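Local coordinates for viral structural protein 4 (Bombyx mori cytoplasmic polyhedrosis virus, PDB 6TZ0), which binds GTP through a P-loop-containing domain and probably works as an NTPase partner of the viral RNA-dependent RNA polymerase during transcription, at residues 228-232 with 315-319; 254-258 with 269-275; 276-280 with 291-295. Residues are numbered along the deposited sequence.

Contact 1 of 3, residues 228-232 with 315-319; sequences IFNNT and KISPH
Residues 228-230 belong to strand 226-230, from which the chain goes on through N231 and T232; they face the extended strand 315-319 without pairing with it, and the nearest CA atoms, those of N231 and S317, stay 6.4 Å apart. Side chains therefore bridge the gap. The N231 backbone has phi/psi -131/39, and its side chain is t (chi1 -162°, chi2 near 0°). This carries the amide across, where N231 ND2 donates a hydrogen bond of 3.0 Å to S317 OG. S317 is an m rotamer whose CB points toward N231. A short amide suits the place because N231 ND2 can serve two partners, S317 OG and E207 OE2 on the adjoining strand 204-208. As packing, N231 OD1 lies 3.7 Å from P318 CD. F229 is t (chi1 173°, chi2 58°), so its ring extends from a sideways CB until CZ, at the ring edge, comes 3.5 Å from the carbonyl O of P318. Proline suits position 318, since its ring offers an apolar surface and its nitrogen has no hydrogen to leave without an acceptor on the outer edge of a strand. N230 (t) turns elsewhere: its ND2 bonds D236, and its OD1 accepts 2.7 Å from OG1 of T232 (p rotamer), with a weak bond of 3.3 Å from T232 N to the same OD1. I316 points away, to I258 within its own sheet. This is side-chain packing at the surface, joining the parallel pair 204-208/226-230 to the outermost strand 313-319 of the antiparallel sheet.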
loop_
_atom_site.group_PDB
_atom_site.type_symbol
_atom_site.label_atom_id
_atom_site.label_comp_id
_atom_site.label_asym_id
_atom_site.label_seq_id
_atom_site.Cartn_x
_atom_site.Cartn_y
_atom_site.Cartn_z
ATOM N N ILE B 228 3.890 4.186 -59.249
ATOM C CA ILE B 228 2.572 4.357 -59.845
ATOM C C ILE B 228 1.502 3.909 -58.864
ATOM O O ILE B 228 1.548 2.786 -58.356
ATOM C CB ILE B 228 2.458 3.587 -61.169
ATOM C CG1 ILE B 228 3.459 4.135 -62.175
ATOM C CG2 ILE B 228 1.052 3.636 -61.721
ATOM C CD1 ILE B 228 3.253 5.590 -62.496
ATOM N N PHE B 229 0.536 4.784 -58.612
ATOM C CA PHE B 229 -0.663 4.455 -57.855
ATOM C C PHE B 229 -1.837 4.372 -58.822
ATOM O O PHE B 229 -2.365 5.394 -59.262
ATOM C CB PHE B 229 -0.894 5.476 -56.751
ATOM C CG PHE B 229 -2.188 5.305 -56.032
ATOM C CD1 PHE B 229 -2.491 4.116 -55.398
ATOM C CD2 PHE B 229 -3.069 6.356 -55.920
ATOM C CE1 PHE B 229 -3.680 3.965 -54.728
ATOM C CE2 PHE B 229 -4.254 6.215 -55.238
ATOM C CZ PHE B 229 -4.557 5.019 -54.641
ATOM N N ASN B 230 -2.243 3.149 -59.141
ATOM C CA ASN B 230 -3.336 2.896 -60.073
ATOM C C ASN B 230 -4.663 3.134 -59.361
ATOM O O ASN B 230 -5.054 2.362 -58.483
ATOM C CB ASN B 230 -3.239 1.469 -60.600
ATOM C CG ASN B 230 -4.180 1.191 -61.748
ATOM O OD1 ASN B 230 -4.914 2.062 -62.203
ATOM N ND2 ASN B 230 -4.168 -0.042 -62.216
ATOM N N ASN B 231 -5.367 4.185 -59.754
ATOM C CA ASN B 231 -6.676 4.519 -59.213
ATOM C C ASN B 231 -7.639 4.784 -60.360
ATOM O O ASN B 231 -8.458 5.703 -60.324
ATOM C CB ASN B 231 -6.575 5.719 -58.276
ATOM C CG ASN B 231 -7.778 5.861 -57.363
ATOM O OD1 ASN B 231 -8.712 5.067 -57.414
ATOM N ND2 ASN B 231 -7.758 6.886 -56.524
ATOM N N THR B 232 -7.530 3.989 -61.415
ATOM C CA THR B 232 -8.354 4.159 -62.597
ATOM C C THR B 232 -9.571 3.249 -62.614
ATOM O O THR B 232 -10.444 3.426 -63.468
ATOM C CB THR B 232 -7.518 3.904 -63.851
ATOM O OG1 THR B 232 -7.032 2.558 -63.828
ATOM C CG2 THR B 232 -6.336 4.842 -63.882
ATOM N N LYS B 315 -17.208 7.957 -53.819
ATOM C CA LYS B 315 -15.903 7.580 -54.348
ATOM C C LYS B 315 -15.352 6.402 -53.553
ATOM O O LYS B 315 -15.468 6.378 -52.329
ATOM C CB LYS B 315 -14.933 8.765 -54.273
ATOM C CG LYS B 315 -13.604 8.535 -54.935
ATOM C CD LYS B 315 -12.753 9.782 -54.866
ATOM C CE LYS B 315 -11.407 9.559 -55.517
ATOM N NZ LYS B 315 -10.558 10.775 -55.441
ATOM N N ILE B 316 -14.764 5.427 -54.255
ATOM C CA ILE B 316 -14.019 4.328 -53.641
ATOM C C ILE B 316 -12.648 4.248 -54.295
ATOM O O ILE B 316 -12.547 4.135 -55.520
ATOM C CB ILE B 316 -14.730 2.968 -53.779
ATOM C CG1 ILE B 316 -16.025 2.937 -52.997
ATOM C CG2 ILE B 316 -13.873 1.851 -53.234
ATOM C CD1 ILE B 316 -16.836 1.695 -53.251
ATOM N N SER B 317 -11.600 4.290 -53.483
ATOM C CA SER B 317 -10.233 4.126 -53.938
ATOM C C SER B 317 -9.551 3.042 -53.120
ATOM O O SER B 317 -9.946 2.785 -51.980
ATOM C CB SER B 317 -9.453 5.440 -53.802
ATOM O OG SER B 317 -10.043 6.461 -54.583
ATOM N N PRO B 318 -8.545 2.369 -53.681
ATOM C CA PRO B 318 -7.735 1.459 -52.865
ATOM C C PRO B 318 -6.898 2.225 -51.856
ATOM O O PRO B 318 -6.360 3.294 -52.151
ATOM C CB PRO B 318 -6.852 0.751 -53.896
ATOM C CG PRO B 318 -7.575 0.891 -55.166
ATOM C CD PRO B 318 -8.243 2.218 -55.111
ATOM N N HIS B 319 -6.798 1.673 -50.653
ATOM C CA HIS B 319 -6.121 2.354 -49.564
ATOM C C HIS B 319 -5.425 1.296 -48.724
ATOM O O HIS B 319 -5.708 0.107 -48.849
ATOM C CB HIS B 319 -7.114 3.180 -48.741
ATOM C CG HIS B 319 -6.470 4.128 -47.784
ATOM N ND1 HIS B 319 -5.910 5.320 -48.184
ATOM C CD2 HIS B 319 -6.263 4.045 -46.451
ATOM C CE1 HIS B 319 -5.408 5.941 -47.132
ATOM N NE2 HIS B 319 -5.600 5.182 -46.070
#

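Contact 2 of 3, residues 254-258 with 269-275; sequences EGCLI and MMVNLSK
Four backbone hydrogen bonds bind this antiparallel beta hairpin. C256 N donates to V271 O (2.9 Å) and V271 N to C256 O (3.0 Å); I258 N donates to M269 O (2.9 Å) and M269 N to I258 O (2.8 Å). C256-V271 and I258-M269 are thus hydrogen-bonded pairs, with CA atoms 5.1 Å apart, and L257-M270 between them is a non-hydrogen-bonded pair at 4.7 Å. The short strand axes run 4.8 Å apart at 164°. CA-H...O contacts add to this, as from M270 CA to C256 O (3.6 Å). C256, I258, M269 and V271 share one face, on which the last three meet L293 of helix 290-296, and branched or flexible apolar chains suit its buried setting: I258 (m, t) brings CD1 to 3.9 Å from V271 CG2. On the other face, L257 CD1 meets M270 CG at 4.2 Å, beside H319 of the next strand. Beyond V271 the chain leaves the sheet at N272 and curls past the start of strand 255-258. G255 belongs there, since a CB would clash with V271 O, and its CA makes a CA-H...O contact of 3.4 Å with L273 O. C256, an m rotamer, fits its small thiol under that curl, with SG 3.4 Å from K275 N.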
loop_
_atom_site.group_PDB
_atom_site.type_symbol
_atom_site.label_atom_id
_atom_site.label_comp_id
_atom_site.label_asym_id
_atom_site.label_seq_id
_atom_site.Cartn_x
_atom_site.Cartn_y
_atom_site.Cartn_z
ATOM N N GLU B 254 -4.234 -2.929 -50.073
ATOM C CA GLU B 254 -5.109 -4.074 -49.915
ATOM C C GLU B 254 -6.492 -3.733 -49.386
ATOM O O GLU B 254 -7.377 -4.587 -49.449
ATOM C CB GLU B 254 -4.456 -5.105 -48.987
ATOM C CG GLU B 254 -3.112 -5.618 -49.473
ATOM C CD GLU B 254 -3.209 -6.429 -50.745
ATOM O OE1 GLU B 254 -4.237 -7.102 -50.952
ATOM O OE2 GLU B 254 -2.255 -6.389 -51.545
ATOM N N GLY B 255 -6.701 -2.529 -48.867
ATOM C CA GLY B 255 -7.982 -2.116 -48.348
ATOM C C GLY B 255 -8.697 -1.142 -49.262
ATOM O O GLY B 255 -8.382 -1.011 -50.449
ATOM N N CYS B 256 -9.687 -0.457 -48.699
ATOM C CA CYS B 256 -10.463 0.526 -49.433
ATOM C C CYS B 256 -10.676 1.761 -48.578
ATOM O O CYS B 256 -10.624 1.713 -47.350
ATOM C CB CYS B 256 -11.826 -0.021 -49.871
ATOM S SG CYS B 256 -11.748 -1.252 -51.152
ATOM N N LEU B 257 -10.913 2.876 -49.253
ATOM C CA LEU B 257 -11.367 4.096 -48.608
ATOM C C LEU B 257 -12.582 4.586 -49.373
ATOM O O LEU B 257 -12.510 4.801 -50.584
ATOM C CB LEU B 257 -10.257 5.148 -48.564
ATOM C CG LEU B 257 -10.524 6.410 -47.753
ATOM C CD1 LEU B 257 -9.284 6.777 -47.011
ATOM C CD2 LEU B 257 -10.872 7.551 -48.673
ATOM N N ILE B 258 -13.690 4.755 -48.667
ATOM C CA ILE B 258 -14.966 5.123 -49.259
ATOM C C ILE B 258 -15.350 6.498 -48.735
ATOM O O ILE B 258 -15.172 6.779 -47.548
ATOM C CB ILE B 258 -16.041 4.080 -48.911
ATOM C CG1 ILE B 258 -15.554 2.683 -49.269
ATOM C CG2 ILE B 258 -17.310 4.345 -49.678
ATOM C CD1 ILE B 258 -16.401 1.592 -48.700
ATOM N N MET B 269 -14.644 6.457 -44.825
ATOM C CA MET B 269 -14.625 5.161 -44.158
ATOM C C MET B 269 -13.476 4.309 -44.679
ATOM O O MET B 269 -13.387 4.059 -45.881
ATOM C CB MET B 269 -15.943 4.417 -44.384
ATOM C CG MET B 269 -16.039 3.087 -43.669
ATOM S SD MET B 269 -17.551 2.217 -44.091
ATOM C CE MET B 269 -18.752 3.175 -43.190
ATOM N N MET B 270 -12.622 3.842 -43.773
ATOM C CA MET B 270 -11.549 2.912 -44.104
ATOM C C MET B 270 -12.038 1.488 -43.880
ATOM O O MET B 270 -12.601 1.182 -42.826
ATOM C CB MET B 270 -10.308 3.184 -43.257
ATOM C CG MET B 270 -9.669 4.520 -43.526
ATOM S SD MET B 270 -8.309 4.888 -42.410
ATOM C CE MET B 270 -7.057 3.799 -43.043
ATOM N N VAL B 271 -11.832 0.625 -44.873
ATOM C CA VAL B 271 -12.336 -0.745 -44.865
ATOM C C VAL B 271 -11.173 -1.692 -45.136
ATOM O O VAL B 271 -10.345 -1.431 -46.013
ATOM C CB VAL B 271 -13.464 -0.935 -45.909
ATOM C CG1 VAL B 271 -13.957 -2.363 -45.962
ATOM C CG2 VAL B 271 -14.630 -0.038 -45.610
ATOM N N ASN B 272 -11.116 -2.801 -44.391
ATOM C CA ASN B 272 -10.080 -3.816 -44.546
ATOM C C ASN B 272 -10.446 -4.892 -45.548
ATOM O O ASN B 272 -10.044 -6.046 -45.377
ATOM C CB ASN B 272 -9.757 -4.469 -43.205
ATOM C CG ASN B 272 -9.024 -3.558 -42.287
ATOM O OD1 ASN B 272 -9.533 -3.165 -41.250
ATOM N ND2 ASN B 272 -7.808 -3.231 -42.645
ATOM N N LEU B 273 -11.216 -4.564 -46.570
ATOM C CA LEU B 273 -11.466 -5.483 -47.662
ATOM C C LEU B 273 -11.028 -4.839 -48.964
ATOM O O LEU B 273 -10.937 -3.616 -49.074
ATOM C CB LEU B 273 -12.941 -5.872 -47.749
ATOM C CG LEU B 273 -13.519 -6.676 -46.593
ATOM C CD1 LEU B 273 -14.987 -6.905 -46.837
ATOM C CD2 LEU B 273 -12.785 -7.989 -46.424
ATOM N N SER B 274 -10.743 -5.681 -49.948
ATOM C CA SER B 274 -10.424 -5.212 -51.281
ATOM C C SER B 274 -11.686 -4.733 -51.989
ATOM O O SER B 274 -12.811 -5.006 -51.570
ATOM C CB SER B 274 -9.755 -6.318 -52.089
ATOM O OG SER B 274 -9.545 -5.909 -53.427
ATOM N N LYS B 275 -11.486 -4.010 -53.089
ATOM C CA LYS B 275 -12.610 -3.506 -53.867
ATOM C C LYS B 275 -13.298 -4.617 -54.647
ATOM O O LYS B 275 -14.477 -4.488 -54.987
ATOM C CB LYS B 275 -12.111 -2.394 -54.791
ATOM C CG LYS B 275 -13.175 -1.552 -55.457
ATOM C CD LYS B 275 -12.538 -0.420 -56.243
ATOM C CE LYS B 275 -13.590 0.415 -56.945
ATOM N NZ LYS B 275 -12.982 1.511 -57.743
#

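Contact 3 of 3, residues 276-280 with 291-295; sequences RDLGL and KKLLF
The loop that follows strand 266-271 packs on helix 290-296, which covers one face of the antiparallel sheet; its segment 276-280 contains an inverse gamma turn. The helix stands between the sheet and the P-loop helix 359-374, where the ring of F295 meets that of F362 and K291 touches S361, a GTP-binding residue. The side chain of K292 is about 11 Å from that of S361, and that of L293 about 12 Å from G358, near the site where GTP binds in another structure of this protein; no GTP is bound to this chain here. Loop and helix backbones keep apart, with L278 and K292 nearest at 7.2 Å between CA atoms. The turn, centred on G279 (phi/psi -78/73), is closed by a weak bond of 2.8 Å from L280 N to L278 O. L278 leaves sideways and reaches the helix through its t, p rotamer, with CD2 4.2 Å from L293 CD2, whereas the CB of L280 (m, t) points toward it and L280 CD1 lies 4.3 Å from the same L293 CD2. L293, also m, t, fills the space between loop and sheet, where it meets I258, M269 and V271, so a compact branched chain suits it. Lysine suits its partly exposed place because its long aliphatic part can cover a leucine while the ammonium stays polar. K292 is m at chi1 and t at chi2 to chi4, its NZ also making a long, weak ion pair with E289. K292 CB lies 3.9 Å from L278 CD1, and K292 NZ donates a hydrogen bond of 3.1 Å to D277 O.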
loop_
_atom_site.group_PDB
_atom_site.type_symbol
_atom_site.label_atom_id
_atom_site.label_comp_id
_atom_site.label_asym_id
_atom_site.label_seq_id
_atom_site.Cartn_x
_atom_site.Cartn_y
_atom_site.Cartn_z
ATOM N N ARG B 276 -12.597 -5.716 -54.913
ATOM C CA ARG B 276 -13.217 -6.878 -55.532
ATOM C C ARG B 276 -14.073 -7.652 -54.539
ATOM O O ARG B 276 -15.194 -8.053 -54.867
ATOM C CB ARG B 276 -12.137 -7.781 -56.118
ATOM C CG ARG B 276 -12.656 -8.991 -56.859
ATOM C CD ARG B 276 -11.502 -9.797 -57.430
ATOM N NE ARG B 276 -10.768 -9.036 -58.436
ATOM C CZ ARG B 276 -11.111 -8.966 -59.719
ATOM N NH1 ARG B 276 -12.175 -9.620 -60.162
ATOM N NH2 ARG B 276 -10.387 -8.243 -60.561
ATOM N N ASP B 277 -13.558 -7.871 -53.327
ATOM C CA ASP B 277 -14.298 -8.619 -52.315
ATOM C C ASP B 277 -15.506 -7.836 -51.829
ATOM O O ASP B 277 -16.625 -8.356 -51.788
ATOM C CB ASP B 277 -13.382 -8.956 -51.144
ATOM C CG ASP B 277 -12.320 -9.961 -51.509
ATOM O OD1 ASP B 277 -12.568 -10.784 -52.412
ATOM O OD2 ASP B 277 -11.236 -9.931 -50.892
ATOM N N LEU B 278 -15.294 -6.584 -51.450
ATOM C CA LEU B 278 -16.378 -5.676 -51.102
ATOM C C LEU B 278 -17.044 -5.227 -52.395
ATOM O O LEU B 278 -16.586 -4.290 -53.047
ATOM C CB LEU B 278 -15.830 -4.491 -50.320
ATOM C CG LEU B 278 -16.826 -3.484 -49.768
ATOM C CD1 LEU B 278 -17.681 -4.114 -48.683
ATOM C CD2 LEU B 278 -16.091 -2.278 -49.254
ATOM N N GLY B 279 -18.133 -5.885 -52.771
ATOM C CA GLY B 279 -18.735 -5.632 -54.065
ATOM C C GLY B 279 -19.563 -4.368 -54.124
ATOM O O GLY B 279 -20.794 -4.431 -54.160
ATOM N N LEU B 280 -18.904 -3.211 -54.136
ATOM C CA LEU B 280 -19.577 -1.922 -54.111
ATOM C C LEU B 280 -19.028 -1.023 -55.205
ATOM O O LEU B 280 -17.830 -1.041 -55.496
ATOM C CB LEU B 280 -19.410 -1.230 -52.758
ATOM C CG LEU B 280 -20.079 -1.862 -51.540
ATOM C CD1 LEU B 280 -19.678 -1.117 -50.291
ATOM C CD2 LEU B 280 -21.583 -1.842 -51.702
ATOM N N LYS B 291 -23.220 -5.693 -43.884
ATOM C CA LYS B 291 -22.582 -6.507 -42.859
ATOM C C LYS B 291 -21.071 -6.556 -43.041
ATOM O O LYS B 291 -20.335 -6.590 -42.050
ATOM C CB LYS B 291 -23.186 -7.910 -42.868
ATOM C CG LYS B 291 -22.743 -8.790 -41.720
ATOM C CD LYS B 291 -23.361 -10.171 -41.800
ATOM C CE LYS B 291 -24.830 -10.146 -41.422
ATOM N NZ LYS B 291 -25.020 -9.853 -39.978
ATOM N N LYS B 292 -20.590 -6.520 -44.285
ATOM C CA LYS B 292 -19.153 -6.449 -44.529
ATOM C C LYS B 292 -18.579 -5.118 -44.068
ATOM O O LYS B 292 -17.473 -5.072 -43.512
ATOM C CB LYS B 292 -18.864 -6.663 -46.011
ATOM C CG LYS B 292 -19.139 -8.055 -46.512
ATOM C CD LYS B 292 -18.763 -8.169 -47.972
ATOM C CE LYS B 292 -19.067 -9.546 -48.515
ATOM N NZ LYS B 292 -18.758 -9.631 -49.959
ATOM N N LEU B 293 -19.318 -4.028 -44.291
ATOM C CA LEU B 293 -18.906 -2.720 -43.798
ATOM C C LEU B 293 -18.872 -2.690 -42.279
ATOM O O LEU B 293 -17.959 -2.110 -41.686
ATOM C CB LEU B 293 -19.854 -1.640 -44.314
ATOM C CG LEU B 293 -19.890 -1.305 -45.796
ATOM C CD1 LEU B 293 -21.012 -0.332 -46.048
ATOM C CD2 LEU B 293 -18.574 -0.707 -46.207
ATOM N N LEU B 294 -19.875 -3.291 -41.639
ATOM C CA LEU B 294 -19.918 -3.351 -40.183
ATOM C C LEU B 294 -18.779 -4.188 -39.621
ATOM O O LEU B 294 -18.176 -3.826 -38.606
ATOM C CB LEU B 294 -21.260 -3.917 -39.727
ATOM C CG LEU B 294 -21.471 -4.097 -38.221
ATOM C CD1 LEU B 294 -21.488 -2.764 -37.525
ATOM C CD2 LEU B 294 -22.740 -4.865 -37.934
ATOM N N PHE B 295 -18.456 -5.303 -40.271
ATOM C CA PHE B 295 -17.411 -6.164 -39.744
ATOM C C PHE B 295 -16.016 -5.651 -40.054
ATOM O O PHE B 295 -15.069 -6.042 -39.368
ATOM C CB PHE B 295 -17.546 -7.594 -40.284
ATOM C CG PHE B 295 -18.729 -8.362 -39.745
ATOM C CD1 PHE B 295 -19.497 -7.869 -38.702
ATOM C CD2 PHE B 295 -19.040 -9.607 -40.255
ATOM C CE1 PHE B 295 -20.571 -8.578 -38.217
ATOM C CE2 PHE B 295 -20.109 -10.324 -39.764
ATOM C CZ PHE B 295 -20.872 -9.806 -38.743
#

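Overall arrangement
Contacts 2 and 3 make up the more buried part of the region, and contact 1 lies at its surface. Contacts 1 and 2 meet in one antiparallel sheet: strand 313-319 pairs with strand 255-261, through H319 O to G255 N and S317 O to L257 N. Contact 3 covers the face carrying I258, M269 and V271, so L278 and L293 continue the apolar packing begun in the hairpin. Chemistry follows place: backbone pairing dominates contact 2, leucines and a lysine contact 3, and an amide-hydroxyl bond with an aromatic edge contact 1. Along the chain, the other two contacts are nested in the loop closed by contact 1.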